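Oxalate oxidase 1 (Hordeum vulgare, PDB 1FI2) oxidises oxalate with molecular oxygen to carbon dioxide and hydrogen peroxide at a manganese centre, and also has superoxide dismutase activity. Local coordinates at residues 174-179 and 192-197. Sequence-based numbering, arbitrary orientation.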
loop_
_atom_site.group_PDB
_atom_site.type_symbol
_atom_site.label_atom_id
_atom_site.label_comp_id
_atom_site.label_asym_id
_atom_site.label_seq_id
_atom_site.Cartn_x
_atom_site.Cartn_y
_atom_site.Cartn_z
ATOM N N ILE A 174 28.093 1.923 -20.536
ATOM C CA ILE A 174 28.549 0.725 -19.824
ATOM C C ILE A 174 29.849 0.310 -20.511
ATOM O O ILE A 174 29.919 0.317 -21.747
ATOM C CB ILE A 174 27.507 -0.400 -19.933
ATOM C CG1 ILE A 174 26.173 0.023 -19.305
ATOM C CG2 ILE A 174 28.010 -1.684 -19.288
ATOM C CD1 ILE A 174 25.001 -0.892 -19.615
ATOM N N PRO A 175 30.886 -0.005 -19.753
ATOM C CA PRO A 175 32.163 -0.387 -20.339
ATOM C C PRO A 175 31.980 -1.478 -21.379
ATOM O O PRO A 175 31.285 -2.464 -21.144
ATOM C CB PRO A 175 32.997 -0.836 -19.149
ATOM C CG PRO A 175 32.406 -0.115 -17.981
ATOM C CD PRO A 175 30.925 -0.024 -18.274
ATOM N N THR A 176 32.771 -1.431 -22.450
ATOM C CA THR A 176 32.716 -2.456 -23.493
ATOM C C THR A 176 32.958 -3.859 -22.989
ATOM O O THR A 176 32.171 -4.765 -23.295
ATOM C CB THR A 176 33.598 -2.079 -24.695
ATOM O OG1 THR A 176 32.994 -0.936 -25.325
ATOM C CG2 THR A 176 33.699 -3.202 -25.715
ATOM N N PRO A 177 33.989 -4.115 -22.195
ATOM C CA PRO A 177 34.271 -5.433 -21.653
ATOM C C PRO A 177 33.129 -6.012 -20.836
ATOM O O PRO A 177 32.956 -7.237 -20.758
ATOM C CB PRO A 177 35.531 -5.228 -20.814
ATOM C CG PRO A 177 36.175 -4.014 -21.399
ATOM C CD PRO A 177 35.011 -3.122 -21.766
ATOM N N VAL A 178 32.339 -5.182 -20.148
ATOM C CA VAL A 178 31.158 -5.661 -19.438
ATOM C C VAL A 178 30.138 -6.163 -20.464
ATOM O O VAL A 178 29.560 -7.239 -20.313
ATOM C CB VAL A 178 30.511 -4.584 -18.552
ATOM C CG1 VAL A 178 29.189 -5.062 -17.956
ATOM C CG2 VAL A 178 31.452 -4.165 -17.430
ATOM N N LEU A 179 29.938 -5.373 -21.517
ATOM C CA LEU A 179 28.994 -5.723 -22.566
ATOM C C LEU A 179 29.443 -6.879 -23.442
ATOM O O LEU A 179 28.542 -7.546 -23.959
ATOM C CB LEU A 179 28.668 -4.504 -23.436
ATOM C CG LEU A 179 27.834 -3.404 -22.772
ATOM C CD1 LEU A 179 27.717 -2.211 -23.708
ATOM C CD2 LEU A 179 26.455 -3.918 -22.382
ATOM N N LEU A 192 30.124 -1.145 -32.520
ATOM C CA LEU A 192 29.212 -0.787 -33.605
ATOM C C LEU A 192 27.863 -0.372 -33.016
ATOM O O LEU A 192 27.288 0.645 -33.397
ATOM C CB LEU A 192 29.027 -1.944 -34.579
ATOM C CG LEU A 192 27.938 -1.789 -35.647
ATOM C CD1 LEU A 192 28.333 -0.746 -36.679
ATOM C CD2 LEU A 192 27.646 -3.126 -36.307
ATOM N N LEU A 193 27.353 -1.163 -32.072
ATOM C CA LEU A 193 26.096 -0.843 -31.400
ATOM C C LEU A 193 26.177 0.482 -30.662
ATOM O O LEU A 193 25.285 1.329 -30.795
ATOM C CB LEU A 193 25.706 -1.995 -30.467
ATOM C CG LEU A 193 25.170 -3.244 -31.180
ATOM C CD1 LEU A 193 25.422 -4.492 -30.351
ATOM C CD2 LEU A 193 23.684 -3.089 -31.483
ATOM N N LYS A 194 27.254 0.720 -29.914
ATOM C CA LYS A 194 27.439 1.972 -29.195
ATOM C C LYS A 194 27.437 3.184 -30.116
ATOM O O LYS A 194 26.867 4.230 -29.786
ATOM C CB LYS A 194 28.741 1.976 -28.387
ATOM C CG LYS A 194 28.720 1.141 -27.117
ATOM C CD LYS A 194 30.011 1.340 -26.331
ATOM C CE LYS A 194 29.955 0.652 -24.978
ATOM N NZ LYS A 194 31.148 0.962 -24.140
ATOM N N SER A 195 28.018 3.065 -31.310
ATOM C CA SER A 195 28.081 4.158 -32.267
ATOM C C SER A 195 26.709 4.626 -32.728
ATOM O O SER A 195 26.545 5.788 -33.109
ATOM C CB SER A 195 28.945 3.769 -33.474
ATOM O OG SER A 195 28.233 2.944 -34.378
ATOM N N LYS A 196 25.698 3.764 -32.683
ATOM C CA LYS A 196 24.348 4.107 -33.086
ATOM C C LYS A 196 23.565 4.854 -32.014
ATOM O O LYS A 196 22.506 5.415 -32.308
ATOM C CB LYS A 196 23.579 2.828 -33.454
ATOM C CG LYS A 196 24.308 1.900 -34.411
ATOM C CD LYS A 196 24.504 2.535 -35.778
ATOM C CE LYS A 196 25.225 1.587 -36.722
ATOM N NZ LYS A 196 25.442 2.211 -38.059
ATOM N N PHE A 197 24.023 4.812 -30.763
ATOM C CA PHE A 197 23.333 5.468 -29.662
ATOM C C PHE A 197 24.178 6.545 -28.999
ATOM O O PHE A 197 23.807 7.074 -27.946
ATOM C CB PHE A 197 22.884 4.445 -28.603
ATOM C CG PHE A 197 21.849 3.484 -29.131
ATOM C CD1 PHE A 197 22.239 2.310 -29.750
ATOM C CD2 PHE A 197 20.500 3.789 -29.046
ATOM C CE1 PHE A 197 21.298 1.443 -30.267
ATOM C CE2 PHE A 197 19.553 2.918 -29.550
ATOM C CZ PHE A 197 19.956 1.747 -30.163
#
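The ammonium group of Lys-194 meets the carbonyl of Ile-174 and the hydroxyl of Thr-176, a compact example of how a long side chain can bridge two helix ends. NZ of Lys-194 donates to the carbonyl O of Ile-174 at 2.8 Å, arriving 20° off the carbonyl plane. The C=O...N angle of this bond is 153°. A second hydrogen bond runs from NZ of Lys-194 to OG1 of Thr-176, at 2.9 Å. The two acceptors flank Pro-175, the N-cap of helix 176-183, so the amine grips the residues on both sides of the cap. Next to the amine, CE also meets a methyl: CD1 of Leu-179 lies 3.8 Å from CE of Lys-194, the two side chains crossing at a slant.

The reach comes from the lysine chain, which is extended beyond CG and spans a gap where the nearest CA atoms, those of Thr-176 and Lys-194, are 8.9 Å apart. On the other side, the hydroxyl of Thr-176 is held beside its own backbone N by a chi1 of -68°. It is also hydrogen-bonded to OE2 of Glu-191, whose negative charge probably favours the ammonium nearby. A methionine in place of Lys-194, lacking the amine, would probably leave the Ile-174 carbonyl without this donor and the Thr-176 hydroxyl without its second bond from helix 187-196.

Helices 176-183 and 187-196 follow the cupin beta-jellyroll in the chain, and the lysine connects the start of the first with the end of the second. The helices also pack directly, Thr-176 on Ala-187 and Val-190, and Leu-179 on Val-190. Leu-179 touches Leu-167 of helix 163-169 as well, while Leu-193 and Phe-197 pack on Phe-168 of that helix. A second subunit adds its Phe-138, from strand 137-141, against Val-178, and its Val-185 against Leu-193.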